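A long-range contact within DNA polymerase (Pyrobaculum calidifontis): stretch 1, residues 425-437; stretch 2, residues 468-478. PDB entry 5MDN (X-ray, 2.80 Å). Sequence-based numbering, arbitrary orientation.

Stretch 1, residues 425-437: YPNIMMKYNLSPD
Stretch 2 (468-478) FIPAVLKHLVE

The polar part of this contact is concentrated at one end, where the loop of stretch 1 meets the first residues of the helix 468-478. Asp-437 (chi1 39°, p) accepts a hydrogen bond at OD2 from Phe-468 N, 3.0 Å, and Ser-435 (chi1 -167°, t) accepts one at OG from Ile-469 N, 3.3 Å and nearly straight at 165°. Ser-435 OG in turn donates to Asp-437 OD1 at 2.5 Å. Amides in a helix's first turn have no carbonyl of their own helix to bind, so a small hydroxyl and a short carboxylate, both with CB toward the helix, suit this place.

Pro-470 follows directly. Having no amide hydrogen, it asks for no acceptor, and its ring (C-gamma exo) packs against carbonyls instead: Pro-470 CD lies 3.3 Å from Leu-434 O and Pro-470 CG 3.4 Å from Met-429 O. Ser-435 CB adds a contact of 3.5 Å to Pro-470 CD.

Stretch 1 reaches this site by ending its helix, 425-431, and turning. Asn-433 takes positive phi (58/50), and Leu-434 N bonds back to Met-429 O at 3.1 Å; Leu-434 (-86/132) and Ser-435 (-172/152) are then extended. Asn-433 (chi1 t) brings OD1 to 3.8 Å from Pro-470 CG.

The two helices cross at -125°, with their axes 8.7 Å apart at closest approach. The register pairs Pro-426 CA with Leu-473 CA (6.4 Å), Met-430 CA with Pro-470 CA (4.8 Å) and Ser-435 CA with Ile-469 CA (5.6 Å). The tight middle pair places a proline ring against the backbone at the end of the first helix.

Met-430 is the knob, with 98 Å² of it covered by stretch 2 and an m, t, m chain. It sits among Pro-470, Leu-473, Lys-474 and Val-477: Met-430 CG is 3.8 Å from Leu-473 CB, Met-430 SD 3.6 Å from Lys-474 N, and Met-430 CE 3.8 Å from Val-477 CG2. An unbranched thioether can lie along a helix surface in this way. Lys-474, all t after an m chi1, lends its aliphatic stem, CG to Met-430 SD at 3.8 Å, while the residue remains exposed.

Leu-473 (m, t) points toward stretch 1. Leu-473 CD1 meets Met-429 CE at 3.7 Å and Pro-426 CA at 4.0 Å. Met-429, also m, t, m, sets SD 4.3 Å from Ile-469 CG2. Ile-469 (m, m) is buried, with CG1 4.2 Å from Pro-436 CD. In all, 560 Å² is buried, summed over both sides: a polar anchor at the helix start, continued by an apolar seam.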

# COMPACT_ATOMS: atom_id res chain seq x y z
N TYR A 425 5.48 -14.05 15.80
CA TYR A 425 6.83 -13.70 15.37
C TYR A 425 7.51 -12.69 16.30
O TYR A 425 8.69 -12.87 16.62
CB TYR A 425 6.80 -13.18 13.94
CG TYR A 425 6.31 -14.22 12.96
CD1 TYR A 425 7.13 -15.26 12.56
CD2 TYR A 425 5.01 -14.16 12.46
CE1 TYR A 425 6.68 -16.22 11.68
CE2 TYR A 425 4.56 -15.11 11.58
CZ TYR A 425 5.39 -16.14 11.20
OH TYR A 425 4.94 -17.08 10.32
N PRO A 426 6.83 -11.62 16.74
CA PRO A 426 7.46 -10.79 17.78
C PRO A 426 7.77 -11.56 19.05
O PRO A 426 8.84 -11.38 19.64
CB PRO A 426 6.41 -9.69 18.02
CG PRO A 426 5.67 -9.60 16.74
CD PRO A 426 5.59 -11.01 16.24
N ASN A 427 6.84 -12.42 19.49
CA ASN A 427 7.09 -13.26 20.66
C ASN A 427 8.36 -14.08 20.50
O ASN A 427 9.22 -14.10 21.39
CB ASN A 427 5.89 -14.18 20.90
CG ASN A 427 5.05 -13.75 22.09
OD1 ASN A 427 4.72 -12.58 22.24
ND2 ASN A 427 4.71 -14.71 22.95
N ILE A 428 8.49 -14.79 19.37
CA ILE A 428 9.67 -15.60 19.12
C ILE A 428 10.94 -14.75 19.18
O ILE A 428 11.93 -15.13 19.82
CB ILE A 428 9.54 -16.32 17.76
CG1 ILE A 428 8.79 -17.64 17.94
CG2 ILE A 428 10.91 -16.58 17.15
CD1 ILE A 428 8.32 -18.24 16.64
N MET A 429 10.92 -13.59 18.53
CA MET A 429 12.12 -12.77 18.45
C MET A 429 12.45 -12.10 19.78
O MET A 429 13.62 -11.87 20.08
CB MET A 429 11.96 -11.72 17.34
CG MET A 429 11.99 -12.32 15.94
SD MET A 429 11.93 -11.09 14.63
CE MET A 429 10.22 -10.56 14.73
N MET A 430 11.43 -11.77 20.58
CA MET A 430 11.70 -11.21 21.90
C MET A 430 12.14 -12.28 22.89
O MET A 430 13.14 -12.12 23.60
CB MET A 430 10.47 -10.46 22.43
CG MET A 430 10.20 -9.14 21.75
SD MET A 430 8.67 -8.34 22.30
CE MET A 430 7.45 -9.56 21.85
N LYS A 431 11.39 -13.39 22.96
CA LYS A 431 11.65 -14.41 23.97
C LYS A 431 12.97 -15.13 23.73
O LYS A 431 13.59 -15.61 24.69
CB LYS A 431 10.48 -15.41 23.99
CG LYS A 431 10.59 -16.51 25.02
CD LYS A 431 9.38 -17.43 24.94
CE LYS A 431 9.50 -18.63 25.87
NZ LYS A 431 9.59 -18.22 27.30
N TYR A 432 13.42 -15.21 22.48
CA TYR A 432 14.69 -15.85 22.15
C TYR A 432 15.75 -14.86 21.70
O TYR A 432 16.87 -15.28 21.37
CB TYR A 432 14.47 -16.92 21.08
CG TYR A 432 13.58 -18.05 21.56
CD1 TYR A 432 13.99 -18.90 22.58
CD2 TYR A 432 12.32 -18.24 21.01
CE1 TYR A 432 13.18 -19.92 23.02
CE2 TYR A 432 11.50 -19.27 21.45
CZ TYR A 432 11.94 -20.10 22.45
OH TYR A 432 11.12 -21.12 22.90
N ASN A 433 15.44 -13.56 21.69
CA ASN A 433 16.42 -12.50 21.46
C ASN A 433 17.13 -12.68 20.12
O ASN A 433 18.36 -12.64 20.03
CB ASN A 433 17.42 -12.43 22.61
CG ASN A 433 18.14 -11.10 22.68
OD1 ASN A 433 17.54 -10.08 23.01
ND2 ASN A 433 19.43 -11.12 22.38
N LEU A 434 16.34 -12.88 19.06
CA LEU A 434 16.88 -13.02 17.71
C LEU A 434 17.06 -11.64 17.09
O LEU A 434 16.15 -10.81 17.12
CB LEU A 434 15.95 -13.88 16.85
CG LEU A 434 15.90 -15.40 17.05
CD1 LEU A 434 16.88 -15.88 18.12
CD2 LEU A 434 14.48 -15.84 17.38
N SER A 435 18.24 -11.42 16.50
CA SER A 435 18.60 -10.13 15.92
C SER A 435 19.92 -10.28 15.17
O SER A 435 20.73 -11.15 15.51
CB SER A 435 18.71 -9.05 17.00
OG SER A 435 18.76 -7.76 16.43
N PRO A 436 20.17 -9.47 14.14
CA PRO A 436 21.47 -9.55 13.45
C PRO A 436 22.66 -9.36 14.38
O PRO A 436 23.69 -10.02 14.21
CB PRO A 436 21.38 -8.43 12.40
CG PRO A 436 19.93 -8.29 12.13
CD PRO A 436 19.24 -8.55 13.45
N ASP A 437 22.54 -8.47 15.37
CA ASP A 437 23.65 -8.17 16.27
C ASP A 437 23.86 -9.22 17.36
O ASP A 437 24.90 -9.20 18.02
CB ASP A 437 23.43 -6.80 16.92
CG ASP A 437 21.98 -6.55 17.29
OD1 ASP A 437 21.10 -6.77 16.42
OD2 ASP A 437 21.71 -6.13 18.43
N PHE A 468 18.89 -5.40 18.97
CA PHE A 468 18.23 -4.21 18.45
C PHE A 468 16.77 -4.49 18.10
O PHE A 468 15.87 -3.80 18.56
CB PHE A 468 18.98 -3.68 17.23
CG PHE A 468 18.29 -2.53 16.54
CD1 PHE A 468 17.95 -1.39 17.24
CD2 PHE A 468 17.98 -2.61 15.19
CE1 PHE A 468 17.31 -0.34 16.62
CE2 PHE A 468 17.34 -1.56 14.56
CZ PHE A 468 17.00 -0.42 15.27
N ILE A 469 16.53 -5.52 17.27
CA ILE A 469 15.16 -5.83 16.87
C ILE A 469 14.30 -6.24 18.05
O ILE A 469 13.16 -5.77 18.15
CB ILE A 469 15.16 -6.86 15.73
CG1 ILE A 469 15.88 -6.30 14.50
CG2 ILE A 469 13.74 -7.26 15.37
CD1 ILE A 469 15.25 -5.04 13.95
N PRO A 470 14.75 -7.10 18.98
CA PRO A 470 13.92 -7.36 20.16
C PRO A 470 13.62 -6.11 20.97
O PRO A 470 12.48 -5.92 21.40
CB PRO A 470 14.76 -8.36 20.96
CG PRO A 470 15.57 -9.07 19.94
CD PRO A 470 15.91 -8.02 18.92
N ALA A 471 14.61 -5.22 21.15
CA ALA A 471 14.37 -4.00 21.91
C ALA A 471 13.27 -3.15 21.28
O ALA A 471 12.48 -2.52 22.00
CB ALA A 471 15.67 -3.20 22.03
N VAL A 472 13.21 -3.11 19.95
CA VAL A 472 12.18 -2.33 19.26
C VAL A 472 10.81 -2.96 19.47
O VAL A 472 9.83 -2.27 19.78
CB VAL A 472 12.52 -2.19 17.77
CG1 VAL A 472 11.38 -1.53 17.03
CG2 VAL A 472 13.81 -1.40 17.60
N LEU A 473 10.72 -4.28 19.28
CA LEU A 473 9.45 -4.97 19.48
C LEU A 473 8.97 -4.83 20.92
O LEU A 473 7.78 -4.62 21.17
CB LEU A 473 9.59 -6.44 19.11
CG LEU A 473 9.94 -6.70 17.65
CD1 LEU A 473 10.44 -8.12 17.46
CD2 LEU A 473 8.75 -6.41 16.76
N LYS A 474 9.89 -4.97 21.88
CA LYS A 474 9.53 -4.80 23.29
C LYS A 474 8.89 -3.44 23.53
O LYS A 474 7.94 -3.33 24.31
CB LYS A 474 10.77 -4.97 24.18
CG LYS A 474 11.34 -6.38 24.20
CD LYS A 474 12.42 -6.57 25.24
CE LYS A 474 13.02 -7.96 25.10
NZ LYS A 474 14.15 -8.15 26.05
N HIS A 475 9.40 -2.40 22.87
CA HIS A 475 8.84 -1.07 23.03
C HIS A 475 7.47 -0.96 22.36
O HIS A 475 6.55 -0.34 22.90
CB HIS A 475 9.81 -0.03 22.47
CG HIS A 475 9.45 1.38 22.79
ND1 HIS A 475 8.74 2.18 21.93
CD2 HIS A 475 9.70 2.14 23.89
CE1 HIS A 475 8.57 3.37 22.47
NE2 HIS A 475 9.14 3.37 23.66
N LEU A 476 7.33 -1.54 21.16
CA LEU A 476 6.04 -1.54 20.49
C LEU A 476 4.99 -2.29 21.30
O LEU A 476 3.84 -1.85 21.39
CB LEU A 476 6.17 -2.15 19.09
CG LEU A 476 6.97 -1.36 18.05
CD1 LEU A 476 7.09 -2.15 16.76
CD2 LEU A 476 6.33 -0.01 17.81
N VAL A 477 5.37 -3.43 21.89
CA VAL A 477 4.44 -4.18 22.73
C VAL A 477 4.03 -3.36 23.94
O VAL A 477 2.85 -3.32 24.32
CB VAL A 477 5.07 -5.53 23.14
CG1 VAL A 477 4.21 -6.22 24.18
CG2 VAL A 477 5.26 -6.42 21.93
N GLU A 478 4.98 -2.68 24.58
CA GLU A 478 4.67 -1.85 25.74
C GLU A 478 3.74 -0.70 25.37
O GLU A 478 2.76 -0.43 26.07
CB GLU A 478 5.95 -1.32 26.37
CG GLU A 478 5.78 -0.82 27.80
CD GLU A 478 7.08 -0.32 28.40
OE1 GLU A 478 7.84 0.36 27.69
OE2 GLU A 478 7.34 -0.61 29.59